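Local coordinates for predicted sugar phosphatases of the HAD superfamily (Cytophaga hutchinsonii, PDB 2HX1), which probably hydrolyses phosphate esters of sugars or related small metabolites, as a magnesium-binding member of the HAD phosphatase superfamily, at residues 233-236 with 237-241. Sequence-based numbering, arbitrary orientation.
With MG (magnesium ion), chain E.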
ATOM      1  N   ASP A 233     -21.705  12.283   2.339  1.00 20.93           N
ATOM      2  CA  ASP A 233     -20.587  13.191   2.637  1.00 21.75           C
ATOM      3  C   ASP A 233     -19.221  12.638   2.273  1.00 21.22           C
ATOM      4  O   ASP A 233     -18.225  13.357   2.371  1.00 23.28           O
ATOM      5  CB  ASP A 233     -20.594  13.607   4.109  1.00 18.56           C
ATOM      6  CG  ASP A 233     -20.373  12.430   5.039  1.00 24.87           C
ATOM      7  OD1 ASP A 233     -21.076  11.408   4.855  1.00 18.94           O
ATOM      8  OD2 ASP A 233     -19.486  12.511   5.929  1.00 18.96           O
ATOM      9  N   THR A 234     -19.166  11.385   1.830  1.00 22.47           N
ATOM     10  CA  THR A 234     -17.905  10.680   1.576  1.00 22.99           C
ATOM     11  C   THR A 234     -17.825  10.178   0.147  1.00 24.64           C
ATOM     12  O   THR A 234     -18.708   9.433  -0.294  1.00 21.34           O
ATOM     13  CB  THR A 234     -17.771   9.506   2.549  1.00 23.17           C
ATOM     14  OG1 THR A 234     -17.916  10.005   3.882  1.00 25.72           O
ATOM     15  CG2 THR A 234     -16.392   8.791   2.406  1.00 23.61           C
ATOM     16  N   LEU A 235     -16.784  10.610  -0.571  1.00 24.84           N
ATOM     17  CA  LEU A 235     -16.637  10.308  -2.007  1.00 26.01           C
ATOM     18  C   LEU A 235     -16.468   8.802  -2.300  1.00 25.99           C
ATOM     19  O   LEU A 235     -17.116   8.218  -3.170  1.00 24.38           O
ATOM     20  CB  LEU A 235     -15.450  11.100  -2.598  1.00 25.65           C
ATOM     21  CG  LEU A 235     -15.727  12.604  -2.757  1.00 21.41           C
ATOM     22  CD1 LEU A 235     -14.466  13.441  -2.831  1.00 24.96           C
ATOM     23  CD2 LEU A 235     -16.611  12.947  -3.973  1.00 17.95           C
ATOM     24  N   HIS A 236     -15.587   8.181  -1.552  1.00 25.45           N
ATOM     25  CA  HIS A 236     -15.132   6.859  -1.899  1.00 27.56           C
ATOM     26  C   HIS A 236     -16.107   5.788  -1.439  1.00 26.55           C
ATOM     27  O   HIS A 236     -15.922   4.636  -1.799  1.00 29.34           O
ATOM     28  CB  HIS A 236     -13.723   6.591  -1.331  1.00 28.64           C
ATOM     29  CG  HIS A 236     -13.546   7.054   0.077  1.00 38.18           C
ATOM     30  ND1 HIS A 236     -13.666   6.207   1.160  1.00 45.17           N
ATOM     31  CD2 HIS A 236     -13.290   8.289   0.584  1.00 41.16           C
ATOM     32  CE1 HIS A 236     -13.478   6.897   2.274  1.00 45.74           C
ATOM     33  NE2 HIS A 236     -13.249   8.162   1.952  1.00 46.33           N
ATOM     34  N   THR A 237     -17.148   6.152  -0.672  1.00 24.60           N
ATOM     35  CA  THR A 237     -18.175   5.191  -0.287  1.00 20.85           C
ATOM     36  C   THR A 237     -19.572   5.543  -0.896  1.00 20.76           C
ATOM     37  O   THR A 237     -20.110   4.834  -1.785  1.00 20.72           O
ATOM     38  CB  THR A 237     -18.294   5.057   1.283  1.00 21.91           C
ATOM     39  OG1 THR A 237     -18.576   6.329   1.862  1.00 21.22           O
ATOM     40  CG2 THR A 237     -17.010   4.537   1.940  1.00 18.80           C
ATOM     41  N   ASP A 238     -20.154   6.643  -0.436  1.00 18.89           N
ATOM     42  CA  ASP A 238     -21.464   7.097  -0.923  1.00 20.05           C
ATOM     43  C   ASP A 238     -21.502   7.475  -2.413  1.00 20.53           C
ATOM     44  O   ASP A 238     -22.380   7.022  -3.142  1.00 22.63           O
ATOM     45  CB  ASP A 238     -21.946   8.300  -0.110  1.00 21.93           C
ATOM     46  CG  ASP A 238     -21.865   8.062   1.378  1.00 21.96           C
ATOM     47  OD1 ASP A 238     -22.242   6.950   1.833  1.00 24.87           O
ATOM     48  OD2 ASP A 238     -21.381   8.970   2.085  1.00 25.32           O
ATOM     49  N   ILE A 239     -20.580   8.321  -2.845  1.00 20.19           N
ATOM     50  CA  ILE A 239     -20.648   8.922  -4.172  1.00 19.50           C
ATOM     51  C   ILE A 239     -20.159   7.926  -5.197  1.00 20.32           C
ATOM     52  O   ILE A 239     -20.826   7.712  -6.195  1.00 20.61           O
ATOM     53  CB  ILE A 239     -19.832  10.220  -4.271  1.00 20.56           C
ATOM     54  CG1 ILE A 239     -20.188  11.177  -3.113  1.00 25.60           C
ATOM     55  CG2 ILE A 239     -20.071  10.889  -5.635  1.00 18.58           C
ATOM     56  CD1 ILE A 239     -21.684  11.468  -2.953  1.00 18.10           C
ATOM     57  N   LEU A 240     -18.996   7.314  -4.946  1.00 20.48           N
ATOM     58  CA  LEU A 240     -18.461   6.243  -5.829  1.00 21.58           C
ATOM     59  C   LEU A 240     -19.465   5.114  -5.929  1.00 23.61           C
ATOM     60  O   LEU A 240     -19.831   4.679  -7.031  1.00 26.81           O
ATOM     61  CB  LEU A 240     -17.114   5.720  -5.275  1.00 22.63           C
ATOM     62  CG  LEU A 240     -16.429   4.560  -6.018  1.00 22.41           C
ATOM     63  CD1 LEU A 240     -16.167   4.971  -7.424  1.00 17.86           C
ATOM     64  CD2 LEU A 240     -15.146   4.056  -5.327  1.00 17.73           C
ATOM     65  N   GLY A 241     -19.954   4.664  -4.768  1.00 22.03           N
ATOM     66  CA  GLY A 241     -20.906   3.565  -4.708  1.00 19.17           C
ATOM     67  C   GLY A 241     -22.144   3.842  -5.522  1.00 20.24           C
ATOM     68  O   GLY A 241     -22.516   3.052  -6.373  1.00 17.68           O
TER
HETATM   69 MG    MG E 300     -21.259   9.720   6.064  1.00 20.52          MG
HETATM   70  O   HOH W   1     -19.631  10.068   7.167  1.00 20.47           O
HETATM   71  O   HOH W   2     -20.330   8.578   4.497  1.00 20.67           O
HETATM   72  O   HOH W   3     -21.621   7.973   7.077  1.00 16.52           O
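The imidazole of His236 carries the methyl CG2 of Thr234 on one face, 3.2 Å above the ring plane and offset toward the rim, while Thr237 N approaches obliquely and Thr237 CG2 lies 3.8 Å from His236 ND1. Thr237 runs alongside the histidine, and its OG1 comes against CB and CG2 of Thr234, the two side chains crossing at an angle. The other flat groups are two carboxylates, those of Asp233 and Asp238, whose planes are 33° apart. Asp233 OD1 binds the magnesium at 2.1 Å; OD2 accepts a hydrogen bond from a metal-bound water and another from Asn256 N. Asp238 sits one shell out. With CG anti to its carbonyl carbon (chi1 -50°), its carboxylate reaches back over the start of the helix, where OD2 receives Thr234 N at 3.3 Å on the anti side, 21° out of the carboxylate plane, and a weak bond from Asp233 N. Asp238 OD2 also accepts a bond from a second metal-bound water, 2.7 Å from it, which also hydrogen-bonds Thr234 OG1, a hydroxyl also held by Asn256 ND2. Aspartate suits this place: one oxygen ties backbone and metal water together while OD1 forms a salt bridge with Lys204. Behind them the first turn is widened: Leu240 N bonds to Leu235 O at 2.7 Å, a pi-type i to i+5 link. On the apolar side Leu235 CD2 meets Ile239 CG1, branched chains suited to packing against helix 262-269 and strand 248-252 respectively. The whole is the HAD active-site corner after strand 228-232 of the Rossmann-like sheet, where Asp233, just ahead of the helix, binds the magnesium together with Asp20 and Phe22 O, and Asp238 on the first turn supports it from the second shell.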